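Local coordinates for protein toxin of toxin-antitoxin system (Rickettsia felis, PDB 3ZVK) that cleaves single-stranded RNA as the magnesium-dependent toxin of a type II toxin-antitoxin pair and inhibits growth when expressed in E. coli or yeast, at residues A[56-59]-A[60-63]; A[20-23]-A[24-28]. The protein carries 1 engineered substitution. All blocks are in the same frame, centred on the assembly; numbering follows the deposited sequence.

Both interactions are one-turn contacts within a single helix of the PIN domain, interaction 1 on helix 54-65 and interaction 2 on helix 19-29; their centres lie 20 Å apart and they do not touch. Interaction 1 is largely buried, since helix 38-50 and antitoxin chains pack around it, and its side chains are joined by a direct amide-carboxylate hydrogen bond and a water bridge. Interaction 2 is partly open to solvent: its backbone bonds hold the turn, while Tyr22 and Glu26 merely run alongside each other. Antitoxin reaches both helices, by packing at Gln58 and Asp62 and through a backbone hydrogen bond to Glu26 in interaction 2.

Interaction 1. Residues A[56-59]-A[60-63]; sequences QNQS and KLDI
The side-chain amide of Gln58 reaches one turn ahead to the carboxylate of Asp62, with NE2 of Gln58 2.9 Å from OD1 of Asp62 in a hydrogen bond whose N-H...O angle is 160°. The acceptor lies in the amide plane, whereas the donor meets the syn side of OD1 from 31° out of the carboxylate plane. A bend at chi2 (61°) turns the Gln58 chain along the helix toward Asp62. At the other end of this amide, OE1 bonds to Gln45 NE2 on helix 38-50, so both ends are held and its rotation is fixed. A second link runs through water: Asn57 OD1 accepts from a water at 3.1 Å, which in turn accepts from Lys60 NZ at 2.8 Å. Lys60 NZ also donates to Ile14 O, and Asn57 ND2 is paired with Ser51 OG. Beneath these groups four backbone bonds run from Lys60 to Ile63 back to Gln56 to Ser59, that of Asp62 N to Gln58 O measuring 2.8 Å. Outward, Leu61 CD2 lies 4.0 Å from Gln58 NE2, and its side chain packs on Leu44 and Val48. Leu33 of each of two antitoxin chains lies against Gln58, and Ile56 of an antitoxin chain against Ile63. The i to i+4 pairing of Gln58 with Asp62 is a side-chain bridge along an alpha-helix, here on a PIN-domain helix at the toxin-antitoxin interface.

Interaction 2. Residues A[20-23]-A[24-28]; sequences SYYN and NLELL
Tyr22 and Glu26 stand side by side one helical turn apart, their side chains pointing the same way and the ring and carboxylate planes turned 45° from each other. Their approach is loose: Tyr22 CD1 comes to 4.1 Å from Glu26 OE1, which meets the ring obliquely. With a chi1 of 85°, CG of Tyr22 sits between the backbone N and the carbonyl carbon, and the ring stands out from the helix. The other carboxylate oxygen, Glu26 OE2, accepts a hydrogen bond from the backbone N of Lys47 of an antitoxin chain, and the same residue packs on Tyr22; the pair therefore forms part of the toxin-antitoxin interface. The buried Tyr21 ring lies beside Lys134 and Phe50 of an antitoxin chain, its OH bonded to Asn116 OD1.

Another flat group, the Asn24 amide, lies close to the Ser20 carbonyl, with CG of Asn24 3.3 Å from O of Ser20. Asn24 OD1 and Ser20 O are both acceptors and make no hydrogen bond; the carbonyl is taken up by Asn24 N. Leu25 bends back in a similar way, its CG 3.3 Å from Tyr21 O.

Alpha-helical backbone bonds tie the two halves together. The bond from Glu26 N to Tyr22 O is short, at 2.8 Å, and nearly straight at 167°. Leu27 N, 3.1 Å from Asn23 O, instead approaches from above the carbonyl plane. Tyr21 O receives Leu25 N at 3.0 Å and a weak second bond from Asn24 N.

Within the fold, Asn116 lies just beyond strand 112-115. Asn24, Leu25 and Leu28 rest on Trp132, which follows the edge strand 128-131. Helix 19-29 is followed in the chain by strand 33-37 of the parallel sheet, and Leu25 is also met by Trp46 of the antitoxin chain.

Interaction 1. Residues A[56-59]-A[60-63]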
loop_
_atom_site.group_PDB
_atom_site.type_symbol
_atom_site.label_atom_id
_atom_site.label_comp_id
_atom_site.label_asym_id
_atom_site.label_seq_id
_atom_site.Cartn_x
_atom_site.Cartn_y
_atom_site.Cartn_z
ATOM N N GLN A 56 0.600 32.701 -16.011
ATOM C CA GLN A 56 1.588 32.732 -17.095
ATOM C C GLN A 56 2.860 32.028 -16.682
ATOM O O GLN A 56 3.417 31.255 -17.459
ATOM C CB GLN A 56 1.948 34.180 -17.472
ATOM C CG GLN A 56 1.024 34.832 -18.452
ATOM C CD GLN A 56 1.586 36.170 -18.883
ATOM O OE1 GLN A 56 2.815 36.402 -18.949
ATOM N NE2 GLN A 56 0.686 37.116 -19.132
ATOM N N ASN A 57 3.344 32.307 -15.468
ATOM C CA ASN A 57 4.579 31.714 -14.980
ATOM C C ASN A 57 4.459 30.232 -14.780
ATOM O O ASN A 57 5.398 29.513 -15.134
ATOM C CB ASN A 57 5.098 32.453 -13.753
ATOM C CG ASN A 57 5.756 33.771 -14.118
ATOM O OD1 ASN A 57 6.439 33.911 -15.164
ATOM N ND2 ASN A 57 5.590 34.755 -13.245
ATOM N N GLN A 58 3.264 29.763 -14.324
ATOM C CA GLN A 58 3.007 28.338 -14.157
ATOM C C GLN A 58 3.026 27.668 -15.533
ATOM O O GLN A 58 3.684 26.647 -15.698
ATOM C CB GLN A 58 1.685 28.084 -13.425
ATOM C CG GLN A 58 1.479 26.635 -13.020
ATOM C CD GLN A 58 2.521 26.079 -12.079
ATOM O OE1 GLN A 58 2.616 26.471 -10.934
ATOM N NE2 GLN A 58 3.249 25.074 -12.496
ATOM N N SER A 59 2.336 28.280 -16.532
ATOM C CA SER A 59 2.271 27.835 -17.912
ATOM C C SER A 59 3.655 27.656 -18.501
ATOM O O SER A 59 3.922 26.597 -19.068
ATOM C CB SER A 59 1.477 28.818 -18.762
ATOM O OG SER A 59 0.119 28.830 -18.366
ATOM N N LYS A 60 4.537 28.663 -18.352
ATOM C CA LYS A 60 5.913 28.652 -18.848
ATOM C C LYS A 60 6.719 27.542 -18.175
ATOM O O LYS A 60 7.430 26.820 -18.862
ATOM C CB LYS A 60 6.597 30.014 -18.600
ATOM C CG LYS A 60 6.232 31.110 -19.576
ATOM C CD LYS A 60 6.835 32.429 -19.111
ATOM C CE LYS A 60 8.182 32.683 -19.750
ATOM N NZ LYS A 60 8.811 33.923 -19.252
ATOM N N LEU A 61 6.582 27.388 -16.848
ATOM C CA LEU A 61 7.233 26.325 -16.088
ATOM C C LEU A 61 6.732 24.948 -16.587
ATOM O O LEU A 61 7.563 24.076 -16.820
ATOM C CB LEU A 61 6.983 26.517 -14.566
ATOM C CG LEU A 61 7.473 25.395 -13.605
ATOM C CD1 LEU A 61 8.954 25.105 -13.802
ATOM C CD2 LEU A 61 7.136 25.716 -12.157
ATOM N N ASP A 62 5.403 24.769 -16.791
ATOM C CA ASP A 62 4.810 23.507 -17.271
ATOM C C ASP A 62 5.385 23.099 -18.643
ATOM O O ASP A 62 5.701 21.925 -18.838
ATOM C CB ASP A 62 3.268 23.585 -17.331
ATOM C CG ASP A 62 2.541 23.775 -16.003
ATOM O OD1 ASP A 62 3.180 23.600 -14.939
ATOM O OD2 ASP A 62 1.316 24.093 -16.029
ATOM N N ILE A 63 5.563 24.084 -19.565
ATOM C CA ILE A 63 6.142 23.910 -20.902
ATOM C C ILE A 63 7.617 23.488 -20.798
ATOM O O ILE A 63 8.062 22.572 -21.500
ATOM C CB ILE A 63 5.935 25.192 -21.739
ATOM C CG1 ILE A 63 4.458 25.295 -22.166
ATOM C CG2 ILE A 63 6.817 25.204 -22.969
ATOM C CD1 ILE A 63 4.014 26.661 -22.527
HETATM O O HOH W 1 9.073 34.602 -16.593
#

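Interaction 2. Residues A[20-23]-A[24-28]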
loop_
_atom_site.group_PDB
_atom_site.type_symbol
_atom_site.label_atom_id
_atom_site.label_comp_id
_atom_site.label_asym_id
_atom_site.label_seq_id
_atom_site.Cartn_x
_atom_site.Cartn_y
_atom_site.Cartn_z
ATOM N N SER A 20 21.458 29.440 -27.192
ATOM C CA SER A 20 22.567 28.560 -26.819
ATOM C C SER A 20 22.118 27.436 -25.864
ATOM O O SER A 20 22.539 26.287 -26.040
ATOM C CB SER A 20 23.789 29.353 -26.328
ATOM O OG SER A 20 23.654 29.875 -25.023
ATOM N N TYR A 21 21.182 27.753 -24.944
ATOM C CA TYR A 21 20.589 26.801 -23.986
ATOM C C TYR A 21 19.786 25.723 -24.713
ATOM O O TYR A 21 20.014 24.543 -24.439
ATOM C CB TYR A 21 19.738 27.518 -22.908
ATOM C CG TYR A 21 20.526 28.191 -21.798
ATOM C CD1 TYR A 21 21.782 28.753 -22.043
ATOM C CD2 TYR A 21 19.968 28.370 -20.529
ATOM C CE1 TYR A 21 22.477 29.435 -21.047
ATOM C CE2 TYR A 21 20.667 29.041 -19.515
ATOM C CZ TYR A 21 21.920 29.567 -19.783
ATOM O OH TYR A 21 22.653 30.204 -18.824
ATOM N N TYR A 22 18.893 26.095 -25.678
ATOM C CA TYR A 22 18.127 25.077 -26.406
ATOM C C TYR A 22 19.000 24.231 -27.327
ATOM O O TYR A 22 18.684 23.058 -27.542
ATOM C CB TYR A 22 16.834 25.612 -27.080
ATOM C CG TYR A 22 16.979 26.230 -28.458
ATOM C CD1 TYR A 22 17.268 25.440 -29.575
ATOM C CD2 TYR A 22 16.671 27.568 -28.678
ATOM C CE1 TYR A 22 17.388 26.001 -30.845
ATOM C CE2 TYR A 22 16.742 28.129 -29.956
ATOM C CZ TYR A 22 17.094 27.337 -31.036
ATOM O OH TYR A 22 17.177 27.876 -32.293
ATOM N N ASN A 23 20.093 24.814 -27.876
ATOM C CA ASN A 23 21.003 24.057 -28.724
ATOM C C ASN A 23 21.786 23.026 -27.910
ATOM O O ASN A 23 22.020 21.932 -28.401
ATOM C CB ASN A 23 21.943 24.967 -29.535
ATOM C CG ASN A 23 21.286 25.629 -30.733
ATOM O OD1 ASN A 23 21.307 26.843 -30.878
ATOM N ND2 ASN A 23 20.714 24.848 -31.645
ATOM N N ASN A 24 22.134 23.344 -26.662
ATOM C CA ASN A 24 22.852 22.437 -25.766
ATOM C C ASN A 24 21.926 21.351 -25.303
ATOM O O ASN A 24 22.347 20.199 -25.192
ATOM C CB ASN A 24 23.362 23.195 -24.535
ATOM C CG ASN A 24 24.575 24.062 -24.776
ATOM O OD1 ASN A 24 25.129 24.106 -25.860
ATOM N ND2 ASN A 24 24.997 24.799 -23.769
ATOM N N LEU A 25 20.654 21.716 -25.040
ATOM C CA LEU A 25 19.633 20.783 -24.581
ATOM C C LEU A 25 19.273 19.816 -25.688
ATOM O O LEU A 25 19.297 18.616 -25.448
ATOM C CB LEU A 25 18.382 21.500 -24.036
ATOM C CG LEU A 25 18.502 22.167 -22.674
ATOM C CD1 LEU A 25 17.415 23.194 -22.482
ATOM C CD2 LEU A 25 18.513 21.153 -21.549
ATOM N N GLU A 26 18.994 20.308 -26.904
ATOM C CA GLU A 26 18.675 19.444 -28.052
ATOM C C GLU A 26 19.834 18.486 -28.366
ATOM O O GLU A 26 19.585 17.341 -28.705
ATOM C CB GLU A 26 18.450 20.304 -29.292
ATOM C CG GLU A 26 17.356 19.813 -30.195
ATOM C CD GLU A 26 16.416 20.964 -30.462
ATOM O OE1 GLU A 26 16.717 21.790 -31.352
ATOM O OE2 GLU A 26 15.405 21.081 -29.739
ATOM N N LEU A 27 21.098 18.959 -28.284
ATOM C CA LEU A 27 22.259 18.130 -28.555
ATOM C C LEU A 27 22.389 17.007 -27.530
ATOM O O LEU A 27 22.572 15.841 -27.923
ATOM C CB LEU A 27 23.541 18.964 -28.624
ATOM C CG LEU A 27 24.883 18.191 -28.678
ATOM C CD1 LEU A 27 24.968 17.247 -29.913
ATOM C CD2 LEU A 27 26.034 19.128 -28.638
ATOM N N LEU A 28 22.303 17.365 -26.235
ATOM C CA LEU A 28 22.445 16.442 -25.140
ATOM C C LEU A 28 21.302 15.446 -25.068
ATOM O O LEU A 28 21.548 14.297 -24.728
ATOM C CB LEU A 28 22.600 17.191 -23.781
ATOM C CG LEU A 28 23.888 18.034 -23.567
ATOM C CD1 LEU A 28 23.817 18.744 -22.251
ATOM C CD2 LEU A 28 25.174 17.183 -23.654
#